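Local coordinates for protein TssK (Serratia sp. FS14, PDB 5Y0E) that probably forms part of the type VI secretion system baseplate, as a trimer that in related systems links the baseplate to the membrane complex, at residues H258-A270 with P287-L301. Residues are numbered along the deposited sequence; the frame is centred on the assembly and turned at random.
Sequences HPERLFADWLQFA and PVYDHDNLALCFGKL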
ATOM      1  N   HIS A 258       7.409   6.761   0.984  1.00 32.13           N
ATOM      2  CA  HIS A 258       8.675   6.169   0.593  1.00 32.87           C
ATOM      3  C   HIS A 258       8.514   5.333  -0.682  1.00 36.43           C
ATOM      4  O   HIS A 258       7.541   4.588  -0.824  1.00 35.98           O
ATOM      5  CB  HIS A 258       9.217   5.306   1.734  1.00 32.40           C
ATOM      6  CG  HIS A 258      10.610   4.788   1.528  1.00 31.80           C
ATOM      7  ND1 HIS A 258      10.973   4.014   0.451  1.00 34.65           N
ATOM      8  CD2 HIS A 258      11.716   4.890   2.297  1.00 35.76           C
ATOM      9  CE1 HIS A 258      12.241   3.675   0.555  1.00 36.50           C
ATOM     10  NE2 HIS A 258      12.717   4.201   1.663  1.00 34.84           N
ATOM     11  N   PRO A 259       9.462   5.440  -1.617  1.00 36.20           N
ATOM     12  CA  PRO A 259       9.374   4.709  -2.895  1.00 35.16           C
ATOM     13  C   PRO A 259       9.254   3.209  -2.775  1.00 34.33           C
ATOM     14  O   PRO A 259       8.599   2.586  -3.605  1.00 32.83           O
ATOM     15  CB  PRO A 259      10.694   5.077  -3.583  1.00 36.36           C
ATOM     16  CG  PRO A 259      11.055   6.376  -3.011  1.00 36.16           C
ATOM     17  CD  PRO A 259      10.537   6.441  -1.627  1.00 36.42           C
ATOM     18  N   GLU A 260       9.883   2.604  -1.784  1.00 32.37           N
ATOM     19  CA  GLU A 260       9.814   1.168  -1.681  1.00 33.47           C
ATOM     20  C   GLU A 260       8.400   0.720  -1.421  1.00 34.82           C
ATOM     21  O   GLU A 260       7.975  -0.326  -1.908  1.00 38.23           O
ATOM     22  CB  GLU A 260      10.754   0.685  -0.601  1.00 31.19           C
ATOM     23  CG  GLU A 260      10.686  -0.794  -0.381  1.00 40.28           C
ATOM     24  CD  GLU A 260       9.648  -1.202   0.676  1.00 38.41           C
ATOM     25  OE1 GLU A 260       9.376  -0.429   1.621  1.00 39.76           O
ATOM     26  OE2 GLU A 260       9.105  -2.299   0.554  1.00 38.85           O
ATOM     27  N   ARG A 261       7.644   1.512  -0.693  1.00 33.44           N
ATOM     28  CA  ARG A 261       6.278   1.135  -0.438  1.00 33.24           C
ATOM     29  C   ARG A 261       5.461   1.215  -1.715  1.00 34.65           C
ATOM     30  O   ARG A 261       4.672   0.318  -2.021  1.00 35.61           O
ATOM     31  CB  ARG A 261       5.731   2.031   0.668  1.00 34.88           C
ATOM     32  CG  ARG A 261       4.348   1.731   1.100  1.00 41.02           C
ATOM     33  CD  ARG A 261       3.864   2.786   2.046  1.00 44.48           C
ATOM     34  NE  ARG A 261       2.493   2.535   2.441  1.00 44.62           N
ATOM     35  CZ  ARG A 261       1.688   3.454   2.930  1.00 44.40           C
ATOM     36  NH1 ARG A 261       2.124   4.675   3.095  1.00 45.49           N
ATOM     37  NH2 ARG A 261       0.449   3.145   3.240  1.00 46.07           N
ATOM     38  N   LEU A 262       5.672   2.257  -2.494  1.00 33.88           N
ATOM     39  CA  LEU A 262       4.949   2.385  -3.744  1.00 32.72           C
ATOM     40  C   LEU A 262       5.314   1.276  -4.719  1.00 38.31           C
ATOM     41  O   LEU A 262       4.458   0.777  -5.452  1.00 36.55           O
ATOM     42  CB  LEU A 262       5.242   3.738  -4.344  1.00 32.96           C
ATOM     43  CG  LEU A 262       4.511   4.048  -5.627  1.00 32.88           C
ATOM     44  CD1 LEU A 262       3.043   4.287  -5.400  1.00 28.63           C
ATOM     45  CD2 LEU A 262       5.161   5.251  -6.191  1.00 30.64           C
ATOM     46  N   PHE A 263       6.581   0.887  -4.739  1.00 32.01           N
ATOM     47  CA  PHE A 263       7.030  -0.122  -5.670  1.00 33.65           C
ATOM     48  C   PHE A 263       6.374  -1.454  -5.368  1.00 36.72           C
ATOM     49  O   PHE A 263       5.872  -2.132  -6.270  1.00 38.55           O
ATOM     50  CB  PHE A 263       8.545  -0.222  -5.598  1.00 32.71           C
ATOM     51  CG  PHE A 263       9.140  -1.130  -6.602  1.00 33.72           C
ATOM     52  CD1 PHE A 263       9.205  -2.491  -6.372  1.00 35.29           C
ATOM     53  CD2 PHE A 263       9.672  -0.625  -7.777  1.00 36.42           C
ATOM     54  CE1 PHE A 263       9.764  -3.340  -7.308  1.00 37.21           C
ATOM     55  CE2 PHE A 263      10.243  -1.466  -8.709  1.00 35.59           C
ATOM     56  CZ  PHE A 263      10.284  -2.818  -8.475  1.00 36.47           C
ATOM     57  N   ALA A 264       6.376  -1.844  -4.096  1.00 36.94           N
ATOM     58  CA  ALA A 264       5.793  -3.118  -3.711  1.00 33.98           C
ATOM     59  C   ALA A 264       4.333  -3.216  -4.125  1.00 34.53           C
ATOM     60  O   ALA A 264       3.866  -4.280  -4.521  1.00 38.12           O
ATOM     61  CB  ALA A 264       5.939  -3.307  -2.212  1.00 35.70           C
ATOM     62  N   ASP A 265       3.598  -2.122  -4.051  1.00 33.61           N
ATOM     63  CA  ASP A 265       2.225  -2.180  -4.512  1.00 34.99           C
ATOM     64  C   ASP A 265       2.160  -2.360  -6.025  1.00 36.12           C
ATOM     65  O   ASP A 265       1.362  -3.145  -6.526  1.00 36.81           O
ATOM     66  CB  ASP A 265       1.468  -0.924  -4.081  1.00 33.34           C
ATOM     67  CG  ASP A 265       1.056  -0.941  -2.624  1.00 45.93           C
ATOM     68  OD1 ASP A 265       1.216  -1.955  -1.925  1.00 40.93           O
ATOM     69  OD2 ASP A 265       0.543   0.082  -2.162  1.00 42.39           O
ATOM     70  N   TRP A 266       2.987  -1.636  -6.765  1.00 33.36           N
ATOM     71  CA  TRP A 266       2.892  -1.656  -8.211  1.00 31.06           C
ATOM     72  C   TRP A 266       3.402  -2.974  -8.787  1.00 33.30           C
ATOM     73  O   TRP A 266       2.872  -3.461  -9.783  1.00 33.59           O
ATOM     74  CB  TRP A 266       3.646  -0.452  -8.770  1.00 32.18           C
ATOM     75  CG  TRP A 266       2.923   0.820  -8.542  1.00 31.43           C
ATOM     76  CD1 TRP A 266       1.817   0.986  -7.807  1.00 29.76           C
ATOM     77  CD2 TRP A 266       3.234   2.101  -9.083  1.00 29.45           C
ATOM     78  NE1 TRP A 266       1.412   2.278  -7.846  1.00 35.01           N
ATOM     79  CE2 TRP A 266       2.269   2.985  -8.626  1.00 29.21           C
ATOM     80  CE3 TRP A 266       4.220   2.576  -9.928  1.00 32.63           C
ATOM     81  CZ2 TRP A 266       2.260   4.321  -8.976  1.00 33.57           C
ATOM     82  CZ3 TRP A 266       4.219   3.914 -10.253  1.00 32.55           C
ATOM     83  CH2 TRP A 266       3.247   4.766  -9.785  1.00 30.03           C
ATOM     84  N   LEU A 267       4.388  -3.582  -8.147  1.00 32.66           N
ATOM     85  CA  LEU A 267       4.859  -4.878  -8.590  1.00 35.35           C
ATOM     86  C   LEU A 267       3.761  -5.920  -8.511  1.00 33.95           C
ATOM     87  O   LEU A 267       3.575  -6.712  -9.438  1.00 51.13           O
ATOM     88  CB  LEU A 267       6.045  -5.295  -7.750  1.00 32.28           C
ATOM     89  CG  LEU A 267       6.605  -6.682  -7.978  1.00 35.04           C
ATOM     90  CD1 LEU A 267       7.094  -6.829  -9.410  1.00 31.90           C
ATOM     91  CD2 LEU A 267       7.728  -6.900  -7.013  1.00 32.48           C
ATOM     92  N   GLN A 268       3.016  -5.930  -7.411  1.00 34.29           N
ATOM     93  CA  GLN A 268       1.913  -6.863  -7.279  1.00 33.14           C
ATOM     94  C   GLN A 268       0.844  -6.578  -8.311  1.00 32.55           C
ATOM     95  O   GLN A 268       0.313  -7.497  -8.930  1.00 37.87           O
ATOM     96  CB  GLN A 268       1.335  -6.793  -5.873  1.00 35.80           C
ATOM     97  CG  GLN A 268       2.209  -7.375  -4.790  1.00 39.68           C
ATOM     98  CD  GLN A 268       1.724  -6.996  -3.392  1.00 38.78           C
ATOM     99  OE1 GLN A 268       0.724  -7.495  -2.913  1.00 41.22           O
ATOM    100  NE2 GLN A 268       2.428  -6.100  -2.757  1.00 39.50           N
ATOM    101  N   PHE A 269       0.505  -5.313  -8.491  1.00 40.85           N
ATOM    102  CA  PHE A 269      -0.372  -4.931  -9.574  1.00 28.07           C
ATOM    103  C   PHE A 269       0.098  -5.558 -10.888  1.00 31.03           C
ATOM    104  O   PHE A 269      -0.675  -6.197 -11.592  1.00 35.60           O
ATOM    105  CB  PHE A 269      -0.409  -3.410  -9.639  1.00 30.23           C
ATOM    106  CG  PHE A 269      -1.475  -2.849 -10.526  1.00 35.19           C
ATOM    107  CD1 PHE A 269      -2.445  -3.645 -11.062  1.00 27.44           C
ATOM    108  CD2 PHE A 269      -1.482  -1.508 -10.828  1.00 29.51           C
ATOM    109  CE1 PHE A 269      -3.393  -3.125 -11.858  1.00 26.54           C
ATOM    110  CE2 PHE A 269      -2.425  -0.987 -11.629  1.00 28.60           C
ATOM    111  CZ  PHE A 269      -3.383  -1.799 -12.153  1.00 29.79           C
ATOM    112  N   ALA A 270       1.381  -5.436 -11.199  1.00 32.49           N
ATOM    113  CA  ALA A 270       1.873  -5.952 -12.465  1.00 32.82           C
ATOM    114  C   ALA A 270       1.753  -7.465 -12.526  1.00 34.74           C
ATOM    115  O   ALA A 270       1.220  -8.016 -13.492  1.00 33.18           O
ATOM    116  CB  ALA A 270       3.315  -5.517 -12.689  1.00 32.41           C
ATOM    117  N   PRO A 287      10.973  -7.468 -12.012  1.00 37.80           N
ATOM    118  CA  PRO A 287      11.680  -6.256 -11.606  1.00 41.43           C
ATOM    119  C   PRO A 287      11.920  -6.244 -10.098  1.00 40.92           C
ATOM    120  O   PRO A 287      11.044  -6.589  -9.320  1.00 43.02           O
ATOM    121  CB  PRO A 287      10.726  -5.139 -12.040  1.00 36.18           C
ATOM    122  CG  PRO A 287       9.860  -5.757 -13.017  1.00 35.74           C
ATOM    123  CD  PRO A 287       9.689  -7.163 -12.635  1.00 36.85           C
ATOM    124  N   VAL A 288      13.122  -5.858  -9.691  1.00 40.33           N
ATOM    125  CA  VAL A 288      13.537  -5.905  -8.297  1.00 42.60           C
ATOM    126  C   VAL A 288      13.784  -4.488  -7.803  1.00 40.48           C
ATOM    127  O   VAL A 288      14.539  -3.736  -8.421  1.00 41.06           O
ATOM    128  CB  VAL A 288      14.790  -6.771  -8.098  1.00 40.31           C
ATOM    129  CG1 VAL A 288      15.253  -6.650  -6.661  1.00 40.98           C
ATOM    130  CG2 VAL A 288      14.503  -8.233  -8.439  1.00 35.48           C
ATOM    131  N   TYR A 289      13.150  -4.124  -6.691  1.00 39.55           N
ATOM    132  CA  TYR A 289      13.368  -2.801  -6.119  1.00 37.67           C
ATOM    133  C   TYR A 289      14.848  -2.547  -5.898  1.00 38.99           C
ATOM    134  O   TYR A 289      15.552  -3.364  -5.312  1.00 39.87           O
ATOM    135  CB  TYR A 289      12.629  -2.652  -4.794  1.00 37.48           C
ATOM    136  CG  TYR A 289      12.788  -1.281  -4.226  1.00 36.81           C
ATOM    137  CD1 TYR A 289      12.097  -0.212  -4.770  1.00 37.66           C
ATOM    138  CD2 TYR A 289      13.638  -1.040  -3.160  1.00 37.30           C
ATOM    139  CE1 TYR A 289      12.244   1.039  -4.275  1.00 37.15           C
ATOM    140  CE2 TYR A 289      13.787   0.209  -2.673  1.00 37.54           C
ATOM    141  CZ  TYR A 289      13.082   1.245  -3.224  1.00 36.30           C
ATOM    142  OH  TYR A 289      13.226   2.503  -2.743  1.00 37.25           O
ATOM    143  N   ASP A 290      15.311  -1.407  -6.370  1.00 38.55           N
ATOM    144  CA  ASP A 290      16.689  -0.985  -6.178  1.00 39.83           C
ATOM    145  C   ASP A 290      16.622   0.462  -5.735  1.00 41.05           C
ATOM    146  O   ASP A 290      16.304   1.347  -6.535  1.00 46.10           O
ATOM    147  CB  ASP A 290      17.521  -1.146  -7.454  1.00 39.72           C
ATOM    148  CG  ASP A 290      18.995  -0.873  -7.243  1.00 41.37           C
ATOM    149  OD1 ASP A 290      19.373  -0.217  -6.277  1.00 45.19           O
ATOM    150  OD2 ASP A 290      19.802  -1.299  -8.070  1.00 45.59           O
ATOM    151  N   HIS A 291      16.920   0.699  -4.460  1.00 40.77           N
ATOM    152  CA  HIS A 291      16.788   2.049  -3.936  1.00 41.26           C
ATOM    153  C   HIS A 291      17.707   3.022  -4.661  1.00 42.80           C
ATOM    154  O   HIS A 291      17.367   4.192  -4.819  1.00 42.27           O
ATOM    155  CB  HIS A 291      17.061   2.053  -2.430  1.00 38.42           C
ATOM    156  CG  HIS A 291      16.613   3.301  -1.739  1.00 41.38           C
ATOM    157  ND1 HIS A 291      15.301   3.708  -1.717  1.00 41.03           N
ATOM    158  CD2 HIS A 291      17.309   4.243  -1.063  1.00 43.09           C
ATOM    159  CE1 HIS A 291      15.206   4.844  -1.057  1.00 42.03           C
ATOM    160  NE2 HIS A 291      16.410   5.188  -0.649  1.00 42.77           N
ATOM    161  N   ASP A 292      18.858   2.560  -5.130  1.00 42.82           N
ATOM    162  CA  ASP A 292      19.823   3.440  -5.767  1.00 41.75           C
ATOM    163  C   ASP A 292      19.760   3.388  -7.288  1.00 43.55           C
ATOM    164  O   ASP A 292      20.689   3.842  -7.946  1.00 49.92           O
ATOM    165  CB  ASP A 292      21.233   3.127  -5.272  1.00 40.92           C
ATOM    166  CG  ASP A 292      21.409   3.432  -3.791  1.00 44.82           C
ATOM    167  OD1 ASP A 292      21.437   4.620  -3.431  1.00 45.54           O
ATOM    168  OD2 ASP A 292      21.516   2.490  -2.983  1.00 44.06           O
ATOM    169  N   ASN A 293      18.680   2.864  -7.859  1.00 44.45           N
ATOM    170  CA  ASN A 293      18.447   2.985  -9.287  1.00 42.16           C
ATOM    171  C   ASN A 293      16.956   2.942  -9.584  1.00 41.05           C
ATOM    172  O   ASN A 293      16.461   2.008 -10.219  1.00 39.14           O
ATOM    173  CB  ASN A 293      19.180   1.885 -10.047  1.00 44.73           C
ATOM    174  CG  ASN A 293      19.275   2.166 -11.540  1.00 47.80           C
ATOM    175  OD1 ASN A 293      18.532   2.970 -12.104  1.00 46.42           O
ATOM    176  ND2 ASN A 293      20.205   1.503 -12.177  1.00 49.46           N
ATOM    177  N   LEU A 294      16.243   3.968  -9.143  1.00 41.25           N
ATOM    178  CA  LEU A 294      14.796   3.923  -9.192  1.00 39.66           C
ATOM    179  C   LEU A 294      14.270   4.061 -10.601  1.00 40.27           C
ATOM    180  O   LEU A 294      13.252   3.451 -10.927  1.00 41.28           O
ATOM    181  CB  LEU A 294      14.208   4.999  -8.283  1.00 40.92           C
ATOM    182  CG  LEU A 294      14.406   4.728  -6.780  1.00 42.80           C
ATOM    183  CD1 LEU A 294      13.981   5.906  -5.936  1.00 41.81           C
ATOM    184  CD2 LEU A 294      13.684   3.493  -6.328  1.00 36.80           C
ATOM    185  N   ALA A 295      14.954   4.835 -11.447  1.00 42.55           N
ATOM    186  CA  ALA A 295      14.547   4.954 -12.845  1.00 41.34           C
ATOM    187  C   ALA A 295      14.538   3.603 -13.548  1.00 38.83           C
ATOM    188  O   ALA A 295      13.605   3.284 -14.290  1.00 38.14           O
ATOM    189  CB  ALA A 295      15.461   5.923 -13.575  1.00 40.56           C
ATOM    190  N   LEU A 296      15.555   2.790 -13.318  1.00 37.54           N
ATOM    191  CA  LEU A 296      15.585   1.473 -13.926  1.00 38.99           C
ATOM    192  C   LEU A 296      14.422   0.617 -13.459  1.00 40.38           C
ATOM    193  O   LEU A 296      13.622   0.148 -14.273  1.00 44.83           O
ATOM    194  CB  LEU A 296      16.897   0.777 -13.610  1.00 38.77           C
ATOM    195  CG  LEU A 296      16.897  -0.630 -14.184  1.00 40.70           C
ATOM    196  CD1 LEU A 296      17.086  -0.579 -15.677  1.00 38.97           C
ATOM    197  CD2 LEU A 296      17.942  -1.494 -13.540  1.00 41.20           C
ATOM    198  N   CYS A 297      14.317   0.392 -12.146  1.00 41.26           N
ATOM    199  CA  CYS A 297      13.353  -0.579 -11.647  1.00 40.59           C
ATOM    200  C   CYS A 297      11.931  -0.063 -11.782  1.00 38.47           C
ATOM    201  O   CYS A 297      11.036  -0.825 -12.138  1.00 39.29           O
ATOM    202  CB  CYS A 297      13.666  -0.987 -10.200  1.00 39.15           C
ATOM    203  SG  CYS A 297      13.552   0.233  -8.882  1.00 41.15           S
ATOM    204  N   PHE A 298      11.701   1.223 -11.552  1.00 35.35           N
ATOM    205  CA  PHE A 298      10.374   1.741 -11.847  1.00 36.44           C
ATOM    206  C   PHE A 298      10.110   1.744 -13.340  1.00 38.75           C
ATOM    207  O   PHE A 298       8.972   1.540 -13.776  1.00 39.56           O
ATOM    208  CB  PHE A 298      10.187   3.149 -11.283  1.00 36.65           C
ATOM    209  CG  PHE A 298       9.625   3.169  -9.898  1.00 37.17           C
ATOM    210  CD1 PHE A 298       8.260   3.182  -9.693  1.00 35.23           C
ATOM    211  CD2 PHE A 298      10.461   3.151  -8.808  1.00 35.74           C
ATOM    212  CE1 PHE A 298       7.741   3.174  -8.419  1.00 35.22           C
ATOM    213  CE2 PHE A 298       9.958   3.145  -7.538  1.00 36.35           C
ATOM    214  CZ  PHE A 298       8.596   3.155  -7.331  1.00 36.40           C
ATOM    215  N   GLY A 299      11.149   1.976 -14.132  1.00 39.04           N
ATOM    216  CA  GLY A 299      10.968   1.978 -15.566  1.00 40.93           C
ATOM    217  C   GLY A 299      10.411   0.668 -16.061  1.00 37.16           C
ATOM    218  O   GLY A 299       9.490   0.646 -16.862  1.00 40.36           O
ATOM    219  N   LYS A 300      10.927  -0.433 -15.553  1.00 36.45           N
ATOM    220  CA  LYS A 300      10.418  -1.719 -15.977  1.00 38.17           C
ATOM    221  C   LYS A 300       8.993  -1.914 -15.518  1.00 37.68           C
ATOM    222  O   LYS A 300       8.176  -2.468 -16.249  1.00 40.58           O
ATOM    223  CB  LYS A 300      11.312  -2.831 -15.444  1.00 39.60           C
ATOM    224  CG  LYS A 300      12.743  -2.514 -15.596  1.00 43.25           C
ATOM    225  CD  LYS A 300      13.556  -3.696 -16.042  1.00 50.74           C
ATOM    226  CE  LYS A 300      13.811  -4.660 -14.921  1.00 54.66           C
ATOM    227  NZ  LYS A 300      15.140  -5.309 -15.108  1.00 65.03           N
ATOM    228  N   LEU A 301       8.675  -1.451 -14.317  1.00 41.50           N
ATOM    229  CA  LEU A 301       7.333  -1.622 -13.784  1.00 36.08           C
ATOM    230  C   LEU A 301       6.322  -0.791 -14.561  1.00 35.39           C
ATOM    231  O   LEU A 301       5.247  -1.282 -14.916  1.00 37.09           O
ATOM    232  CB  LEU A 301       7.336  -1.257 -12.300  1.00 35.47           C
ATOM    233  CG  LEU A 301       6.513  -2.061 -11.300  1.00 33.82           C
ATOM    234  CD1 LEU A 301       6.758  -3.529 -11.533  1.00 35.32           C
ATOM    235  CD2 LEU A 301       6.900  -1.697  -9.882  1.00 32.74           C
TER
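Phe263 reaches from helix 259-270 into the angle between helix 294-301 and the loop leading to it, where its ring is met by Tyr289 and Leu301 on its two faces and by Phe298 at the edge. With CG anti to the backbone N (chi1 -174°), the ring takes Leu301 CD2 over one face, 3.7 Å from its centroid, and Tyr289 over the opposite face. Tyr289 turns its edge to the Phe263 face, its CD1 3.6 Å from Phe263 CG, while its CB makes a CH-pi contact. Phe263 in turn points its own edge at the face of Phe298, the planes 83° apart. Cys297 SG lies obliquely to the Phe263 ring, 3.7 Å from CE2.

Two knobs fit into holes on helix 259-270: Phe298 among Pro259, Leu262, Phe263 and Trp266, and Leu301 one turn on, among Phe263, Trp266, Leu267 and Ala270. Helix 197-222 also packs on Trp266.

Polar groups gather at the helix start. His258, the N-cap residue, accepts from Glu260 N at its ND1 (2.9 Å, 164°), the donor close to the imidazole plane, while Glu260 CB sits over the Tyr289 face. Tyr289 OH and His291 ND1 share a hydrogen bond of 2.6 Å, tying the phenol end to the imidazole two residues on; the Glu260 carboxylate turns instead to His250 and Arg261 of a neighbouring subunit. The two segments thus adhere through apolar and aromatic packing, while the His258 cap and the Tyr289-His291 bond, each inside its own segment, help hold the groups that meet.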